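Hypothetical bacterial 6-phosphogluconolactonase (Bacteroides fragilis, PDB 3SCY) is a putative 6-phosphogluconolactonase of the seven-bladed beta-propeller lactonase family, probably hydrolysing 6-phosphogluconolactone to 6-phosphogluconate. Local coordinates at residues 308-313 / 354-359; 302-307 / 320-325; 93-98 / 123-128. All coordinates share one frame; numbering follows the deposited sequence. Where two conformers were deposited one is given.

Interaction 1: residues 308-313 / 354-359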
# COMPACT_ATOMS: atom_id res chain seq x y z
N PRO A 308 0.82 -13.69 -1.66
CA PRO A 308 0.66 -12.64 -0.62
C PRO A 308 1.05 -11.26 -1.16
O PRO A 308 2.09 -10.70 -0.83
CB PRO A 308 1.63 -13.09 0.48
CG PRO A 308 2.73 -13.81 -0.26
CD PRO A 308 2.03 -14.51 -1.42
N ARG A 309 0.19 -10.67 -1.99
CA ARG A 309 0.47 -9.36 -2.59
C ARG A 309 0.38 -8.19 -1.56
O ARG A 309 0.96 -7.11 -1.77
CB ARG A 309 -0.56 -9.15 -3.72
CG ARG A 309 -0.63 -7.75 -4.34
CD ARG A 309 -1.51 -7.79 -5.61
NE ARG A 309 -1.78 -6.43 -6.09
CZ ARG A 309 -1.35 -5.93 -7.25
NH1 ARG A 309 -0.66 -6.69 -8.09
NH2 ARG A 309 -1.62 -4.67 -7.57
N ASN A 310 -0.35 -8.41 -0.46
CA ASN A 310 -0.59 -7.39 0.54
C ASN A 310 -0.75 -8.02 1.90
O ASN A 310 -1.26 -9.14 2.01
CB ASN A 310 -1.88 -6.64 0.16
CG ASN A 310 -2.25 -5.54 1.13
OD1 ASN A 310 -2.93 -5.77 2.14
ND2 ASN A 310 -1.73 -4.36 0.91
N PHE A 311 -0.31 -7.31 2.95
CA PHE A 311 -0.55 -7.77 4.30
C PHE A 311 -0.63 -6.52 5.18
O PHE A 311 -0.46 -5.40 4.70
CB PHE A 311 0.52 -8.79 4.78
CG PHE A 311 1.93 -8.29 4.92
CD1 PHE A 311 2.79 -8.27 3.82
CD2 PHE A 311 2.41 -7.89 6.16
CE1 PHE A 311 4.10 -7.80 3.96
CE2 PHE A 311 3.72 -7.40 6.29
CZ PHE A 311 4.55 -7.37 5.19
N ILE A 312 -0.93 -6.72 6.47
CA ILE A 312 -1.05 -5.60 7.41
C ILE A 312 -0.74 -6.11 8.80
O ILE A 312 -0.94 -7.30 9.09
CB ILE A 312 -2.47 -4.97 7.32
CG1 ILE A 312 -2.53 -3.61 8.04
CG2 ILE A 312 -3.57 -5.96 7.81
CD1 ILE A 312 -3.79 -2.79 7.65
N ILE A 313 -0.25 -5.22 9.68
CA ILE A 313 -0.01 -5.52 11.10
C ILE A 313 -1.04 -4.71 11.91
O ILE A 313 -1.27 -3.53 11.63
CB ILE A 313 1.45 -5.20 11.50
CG1 ILE A 313 2.43 -6.01 10.63
CG2 ILE A 313 1.68 -5.48 13.00
CD1 ILE A 313 3.88 -5.67 10.83
N PRO A 354 -8.38 -11.66 -2.44
CA PRO A 354 -8.09 -10.49 -1.61
C PRO A 354 -6.71 -9.95 -1.92
O PRO A 354 -5.75 -10.74 -2.02
CB PRO A 354 -8.17 -11.02 -0.18
CG PRO A 354 -7.74 -12.49 -0.31
CD PRO A 354 -8.32 -12.92 -1.66
N VAL A 355 -6.61 -8.61 -2.09
CA VAL A 355 -5.32 -8.00 -2.44
C VAL A 355 -5.05 -6.68 -1.69
O VAL A 355 -4.04 -6.05 -1.97
CB VAL A 355 -5.18 -7.78 -3.99
CG1 VAL A 355 -5.10 -9.11 -4.75
CG2 VAL A 355 -6.33 -6.93 -4.56
N CYS A 356 -5.92 -6.25 -0.76
CA CYS A 356 -5.64 -5.02 -0.02
C CYS A 356 -6.34 -5.07 1.29
O CYS A 356 -7.54 -5.29 1.30
CB CYS A 356 -6.04 -3.79 -0.81
SG CYS A 356 -5.58 -2.24 0.03
N LEU A 357 -5.61 -4.89 2.39
CA LEU A 357 -6.15 -4.88 3.73
C LEU A 357 -5.88 -3.54 4.37
O LEU A 357 -4.74 -3.05 4.32
CB LEU A 357 -5.50 -5.97 4.60
CG LEU A 357 -5.50 -7.39 4.01
CD1 LEU A 357 -4.78 -8.36 4.96
CD2 LEU A 357 -6.90 -7.88 3.73
N LYS A 358 -6.92 -2.94 4.95
CA LYS A 358 -6.77 -1.69 5.69
C LYS A 358 -7.60 -1.71 6.94
O LYS A 358 -8.62 -2.40 6.97
CB LYS A 358 -7.19 -0.47 4.84
CG LYS A 358 -6.31 -0.20 3.62
CD LYS A 358 -4.92 0.33 3.98
CE LYS A 358 -4.09 0.44 2.74
NZ LYS A 358 -2.81 1.15 3.01
N PHE A 359 -7.17 -0.99 7.99
CA PHE A 359 -7.96 -0.89 9.21
C PHE A 359 -8.42 0.53 9.44
O PHE A 359 -7.73 1.48 9.07
CB PHE A 359 -7.17 -1.31 10.47
CG PHE A 359 -6.82 -2.77 10.56
CD1 PHE A 359 -7.81 -3.76 10.52
CD2 PHE A 359 -5.49 -3.18 10.76
CE1 PHE A 359 -7.48 -5.10 10.60
CE2 PHE A 359 -5.16 -4.53 10.87
CZ PHE A 359 -6.16 -5.49 10.81
O HOH W 1 -3.12 -4.72 -4.15
O HOH W 2 -2.87 -10.61 -2.04
O HOH W 3 -1.98 -3.16 4.01
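Asn-310 and Ile-312 approach Leu-357 and Phe-359 with CG of Asn-310 (chi1 180°) and CG1 of Ile-312 both sent across anti to the backbone N. The amide of Asn-310 lies against the backbone of strand 354-359, and its OD1 accepts a hydrogen bond from Leu-357 N at 2.8 Å. The bond is bent, 141° at the hydrogen, with the donor well above the carbonyl plane. A side chain here takes the place of a backbone partner between two strands that run nearly parallel, 20° apart. Water 3 is hydrogen-bonded to Phe-311 O and Leu-357 O, each at 2.8 Å; water 1 links Arg-309 NE to Val-355 O, and water 2 joins Pro-354 O to Arg-309 N, the latter bond weak. Ile-312 packs on both partners, CG2 3.7 Å from Leu-357 CB and CD1 3.6 Å from Phe-359 CD2. The contact joins the inner edge strands of the last and first blades; strand 354-360 shares a sheet with the N-terminal strands, the ring closure known from beta-propellers. On one flank, strand 310-313 pairs with strand 319-324; on the other, Val-355 and Cys-356 both face Gly-19 of strand 13-20 in a classic beta bulge.

Interaction 2: residues 302-307 / 320-325. With NA (sodium ion), chain E.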
# COMPACT_ATOMS: atom_id res chain seq x y z
N GLN A 302 8.29 -16.83 7.07
CA GLN A 302 7.02 -17.51 7.27
C GLN A 302 6.36 -17.80 5.94
O GLN A 302 5.98 -16.88 5.22
CB GLN A 302 6.10 -16.65 8.15
CG GLN A 302 4.67 -17.23 8.27
CD GLN A 302 4.62 -18.52 9.04
OE1 GLN A 302 4.94 -18.57 10.23
NE2 GLN A 302 4.23 -19.59 8.40
N LEU A 303 6.18 -19.08 5.63
CA LEU A 303 5.47 -19.47 4.41
C LEU A 303 4.00 -19.18 4.57
O LEU A 303 3.44 -19.39 5.64
CB LEU A 303 5.70 -20.95 4.11
CG LEU A 303 7.13 -21.31 3.67
CD1 LEU A 303 7.32 -22.82 3.63
CD2 LEU A 303 7.43 -20.76 2.25
N THR A 304 3.38 -18.68 3.51
CA THR A 304 1.97 -18.33 3.59
C THR A 304 1.19 -19.05 2.51
O THR A 304 1.76 -19.80 1.72
CB THR A 304 1.81 -16.80 3.37
OG1 THR A 304 2.31 -16.44 2.09
CG2 THR A 304 2.47 -15.95 4.46
N GLY A 305 -0.08 -18.71 2.42
CA GLY A 305 -0.93 -19.09 1.29
C GLY A 305 -0.37 -18.43 0.03
O GLY A 305 0.55 -17.59 0.09
N ILE A 306 -0.91 -18.80 -1.11
CA ILE A 306 -0.35 -18.36 -2.39
C ILE A 306 -0.73 -16.96 -2.78
O ILE A 306 -1.90 -16.58 -2.76
CB ILE A 306 -0.70 -19.35 -3.53
CG1 ILE A 306 -0.37 -20.82 -3.12
CG2 ILE A 306 -0.00 -18.96 -4.85
CD1 ILE A 306 1.11 -21.11 -2.65
N HIS A 307 0.30 -16.23 -3.22
CA HIS A 307 0.25 -14.87 -3.75
C HIS A 307 -0.09 -13.83 -2.66
O HIS A 307 -1.08 -13.09 -2.78
CB HIS A 307 -0.70 -14.77 -4.95
CG HIS A 307 -0.34 -13.67 -5.90
ND1 HIS A 307 0.51 -13.89 -6.97
CD2 HIS A 307 -0.71 -12.36 -5.90
CE1 HIS A 307 0.60 -12.73 -7.60
NE2 HIS A 307 -0.11 -11.78 -6.99
N LEU A 320 -0.41 -10.23 12.37
CA LEU A 320 -0.02 -9.94 11.00
C LEU A 320 -0.96 -10.73 10.09
O LEU A 320 -1.05 -11.97 10.19
CB LEU A 320 1.46 -10.31 10.80
CG LEU A 320 2.09 -9.82 9.48
CD1 LEU A 320 3.60 -9.66 9.61
CD2 LEU A 320 1.75 -10.75 8.32
N LEU A 321 -1.73 -10.00 9.28
CA LEU A 321 -2.74 -10.58 8.41
C LEU A 321 -2.28 -10.55 6.98
O LEU A 321 -1.87 -9.48 6.50
CB LEU A 321 -4.07 -9.82 8.53
CG LEU A 321 -4.81 -9.88 9.87
CD1 LEU A 321 -4.17 -8.98 10.92
CD2 LEU A 321 -6.25 -9.40 9.71
N VAL A 322 -2.32 -11.71 6.31
CA VAL A 322 -1.83 -11.85 4.93
C VAL A 322 -2.95 -12.15 3.94
O VAL A 322 -3.60 -13.18 4.05
CB VAL A 322 -0.75 -12.95 4.82
CG1 VAL A 322 -0.19 -13.01 3.39
CG2 VAL A 322 0.37 -12.72 5.83
N ALA A 323 -3.14 -11.26 2.96
CA ALA A 323 -4.10 -11.51 1.89
C ALA A 323 -3.44 -12.44 0.87
O ALA A 323 -2.40 -12.09 0.31
CB ALA A 323 -4.50 -10.19 1.23
N CYS A 324 -4.02 -13.63 0.65
CA CYS A 324 -3.45 -14.59 -0.29
C CYS A 324 -4.40 -14.67 -1.47
O CYS A 324 -5.45 -15.30 -1.39
CB CYS A 324 -3.26 -15.95 0.38
SG CYS A 324 -2.18 -15.90 1.83
N ARG A 325 -4.06 -13.96 -2.55
CA ARG A 325 -4.92 -13.81 -3.71
C ARG A 325 -5.32 -15.16 -4.31
O ARG A 325 -6.49 -15.34 -4.65
CB ARG A 325 -4.24 -12.97 -4.78
CG ARG A 325 -5.16 -12.60 -5.96
CD ARG A 325 -4.36 -12.14 -7.15
NE ARG A 325 -3.62 -13.23 -7.79
CZ ARG A 325 -2.85 -13.11 -8.86
NH1 ARG A 325 -2.69 -11.93 -9.45
NH2 ARG A 325 -2.21 -14.17 -9.34
NA NA E . 6.46 -19.12 11.75
O HOH W 4 5.68 -21.17 12.33
O HOH W 5 7.95 -20.11 9.90
O HOH W 6 8.43 -19.34 13.51
O HOH W 7 8.22 -17.15 11.57
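The guanidinium of Arg-325 lies flat on the imidazole of His-307, their planes 3° apart and their centres 3.6 Å from one another. Arg-325 CZ sits over the centre of the His-307 ring, 3.5 Å above its plane, with NH1 near NE2, NH2 near ND1 and CE1, and NE near CD2. A bend at chi3 (71°) carries NE of Arg-325 back over the ring from an otherwise extended chain. The backbones of the same two residues are joined as well, for Arg-325 N donates to His-307 O at 3.1 Å, nearly straight at 164° although the donor stands above the carbonyl plane. Next to this pair, Cys-324 SG rests 3.5 Å from Gly-305 CA, a close approach to a residue without a side chain. Beyond it Thr-304 CG2 touches CG1 and CG2 of Val-322, both at 4.1 Å, the two side chains crossing at about a right angle.

A second shell positions these groups. Hydrogen bonds from NE and NH2 to a residue adjoining the segments hold the guanidinium. Thr-304 OG1 donates to Gly-305 O, in the carbonyl plane and on a lone pair, while Asp-282 accepts from His-307 N, Thr-327 OG1 bonds Ile-306 N and Gln-331 OE1 bonds Gly-305 N. Farther out, Gln-302 OE1 binds the sodium ion at 2.2 Å; four waters and Leu-342 O complete its shell, and Gln-302 NE2 is held by Leu-303 O.

The loop between two blades is therefore tied to the residue that follows strand 319-324: a flat guanidinium-imidazole stack and an N-H...O bond fix Arg-325 against His-307 through side chain and backbone alike.

Interaction 3: residues 93-98 / 123-128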
# COMPACT_ATOMS: atom_id res chain seq x y z
N ASN A 93 -19.27 8.94 -5.71
CA ASN A 93 -19.01 9.14 -7.13
C ASN A 93 -17.74 8.44 -7.55
O ASN A 93 -17.05 7.85 -6.72
CB ASN A 93 -18.98 10.64 -7.51
CG ASN A 93 -17.75 11.41 -7.10
OD1 ASN A 93 -17.03 11.03 -6.17
ND2 ASN A 93 -17.45 12.46 -7.85
N THR A 94 -17.45 8.51 -8.86
CA THR A 94 -16.28 7.91 -9.49
C THR A 94 -15.69 8.94 -10.44
O THR A 94 -16.43 9.76 -11.00
CB THR A 94 -16.70 6.61 -10.22
OG1 THR A 94 -17.51 5.80 -9.37
CG2 THR A 94 -15.52 5.79 -10.73
N GLN A 95 -14.36 8.92 -10.62
CA GLN A 95 -13.70 9.81 -11.57
C GLN A 95 -12.62 9.03 -12.29
O GLN A 95 -11.94 8.22 -11.67
CB GLN A 95 -13.11 11.07 -10.91
CG GLN A 95 -14.12 11.99 -10.20
CD GLN A 95 -14.96 12.84 -11.13
OE1 GLN A 95 -14.92 12.70 -12.37
NE2 GLN A 95 -15.74 13.74 -10.55
N LYS A 96 -12.41 9.30 -13.57
CA LYS A 96 -11.43 8.59 -14.39
C LYS A 96 -10.01 9.07 -14.09
O LYS A 96 -9.77 10.26 -13.87
CB LYS A 96 -11.77 8.78 -15.89
CG LYS A 96 -13.16 8.28 -16.27
CD LYS A 96 -13.34 6.74 -16.14
CE LYS A 96 -14.60 6.23 -16.81
NZ LYS A 96 -15.83 6.60 -16.07
N THR A 97 -9.05 8.13 -14.07
CA THR A 97 -7.66 8.48 -13.80
C THR A 97 -6.96 8.99 -15.04
O THR A 97 -5.92 9.63 -14.90
CB THR A 97 -6.89 7.27 -13.28
OG1 THR A 97 -7.03 6.19 -14.21
CG2 THR A 97 -7.35 6.84 -11.93
N MSE A 98 -7.42 8.56 -16.24
CA MSE A 98 -6.79 8.88 -17.52
C MSE A 98 -5.33 8.34 -17.52
O MSE A 98 -4.42 8.90 -18.12
CB MSE A 98 -6.89 10.37 -17.84
CG MSE A 98 -8.32 10.72 -18.28
SE MSE A 98 -8.69 12.57 -18.11
CE MSE A 98 -8.71 12.70 -16.22
N THR A 123 -2.07 10.40 -11.02
CA THR A 123 -3.22 11.29 -11.20
C THR A 123 -3.58 11.94 -9.87
O THR A 123 -3.63 11.26 -8.84
CB THR A 123 -4.42 10.52 -11.80
OG1 THR A 123 -4.02 9.91 -13.02
CG2 THR A 123 -5.61 11.46 -12.11
N VAL A 124 -3.88 13.24 -9.89
CA VAL A 124 -4.29 14.00 -8.71
C VAL A 124 -5.77 14.34 -8.85
O VAL A 124 -6.17 14.83 -9.92
CB VAL A 124 -3.44 15.32 -8.59
CG1 VAL A 124 -3.87 16.16 -7.39
CG2 VAL A 124 -1.95 15.00 -8.51
N PHE A 125 -6.54 14.11 -7.77
CA PHE A 125 -7.95 14.50 -7.72
C PHE A 125 -8.19 15.36 -6.50
O PHE A 125 -7.94 14.89 -5.39
CB PHE A 125 -8.89 13.27 -7.61
CG PHE A 125 -8.78 12.20 -8.66
CD1 PHE A 125 -7.84 11.18 -8.53
CD2 PHE A 125 -9.65 12.17 -9.74
CE1 PHE A 125 -7.76 10.17 -9.47
CE2 PHE A 125 -9.54 11.18 -10.71
CZ PHE A 125 -8.60 10.17 -10.57
N PRO A 126 -8.76 16.58 -6.64
CA PRO A 126 -9.15 17.33 -5.45
C PRO A 126 -10.33 16.62 -4.78
O PRO A 126 -11.17 16.02 -5.47
CB PRO A 126 -9.60 18.70 -6.00
CG PRO A 126 -9.10 18.74 -7.44
CD PRO A 126 -9.12 17.29 -7.89
N ILE A 127 -10.42 16.72 -3.46
CA ILE A 127 -11.54 16.14 -2.71
C ILE A 127 -12.51 17.29 -2.43
O ILE A 127 -12.10 18.34 -1.93
CB ILE A 127 -11.08 15.48 -1.40
CG1 ILE A 127 -10.13 14.29 -1.68
CG2 ILE A 127 -12.31 14.98 -0.61
CD1 ILE A 127 -9.39 13.74 -0.47
N GLY A 128 -13.79 17.08 -2.75
CA GLY A 128 -14.79 18.11 -2.51
C GLY A 128 -15.15 18.23 -1.04
O GLY A 128 -14.76 17.38 -0.22
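An aromatic edge and a threonine hydroxyl make this contact between neighbouring propeller blades, Phe-125 and Thr-123 of strand 121-126 meeting the end of strand 88-96 and the residues that follow it. Strand 88-96 is the outermost strand of its sheet, whereas strand 121-126 is an inner one of the next, between strands 111-116 and 138-141. The ring of Phe-125 points its rim at the backbone. Lys-96 O lies near the ring plane, 3.3 Å from Phe-125 CE2, and Thr-97 CA is 3.8 Å from CZ, also at the edge. Thr-97 CG2 stands in the ring plane at the same 3.8 Å from CZ. Gln-95 adds its CB, 3.6 Å from Phe-125 CE2, before its chain bends at chi2 (-76°) and NE2 goes on to Leu-133 O.

Two residues before Phe-125, Thr-123 OG1 donates to Thr-97 O at 2.7 Å, approaching in the carbonyl plane on a lone pair. A chi1 of -56° puts Thr-123 OG1 beside its own backbone N, and from there it meets Thr-97 O. Thr-123 OG1 is also bonded to Asn-116 ND2, and Thr-97 OG1 to Gly-99 O. Phe-125 also packs on Val-77 of strand 76-83 and Thr-114 of strand 111-116.

The carbonyl of Thr-97 is thus satisfied by a hydroxyl from the adjoining blade, and that of Lys-96 faces the weakly positive C-H rim of an aromatic ring, an electrostatically favourable if modest approach.

All three contacts join parts of successive propeller blades, but at different depths. Interaction 1 lies nearest the middle, about 8 Å from the chain's centre, and is buried; interaction 3 is also largely buried but 18 Å out, and interaction 2, at 15 Å, is partly buried. Interactions 1 and 2 hold the same sheet: strands 310-313 and 319-324 are neighbours in it, with Ile-312 O 2.8 Å from Leu-321 N, and their segments alternate along the chain. Interaction 3 belongs to other blades, its centre about 31 Å from that of interaction 2. Waters and an amide bridge the inner strands, a flat guanidinium-imidazole stack serves the loop, and an aromatic rim with a hydroxyl serves 93-98/123-128.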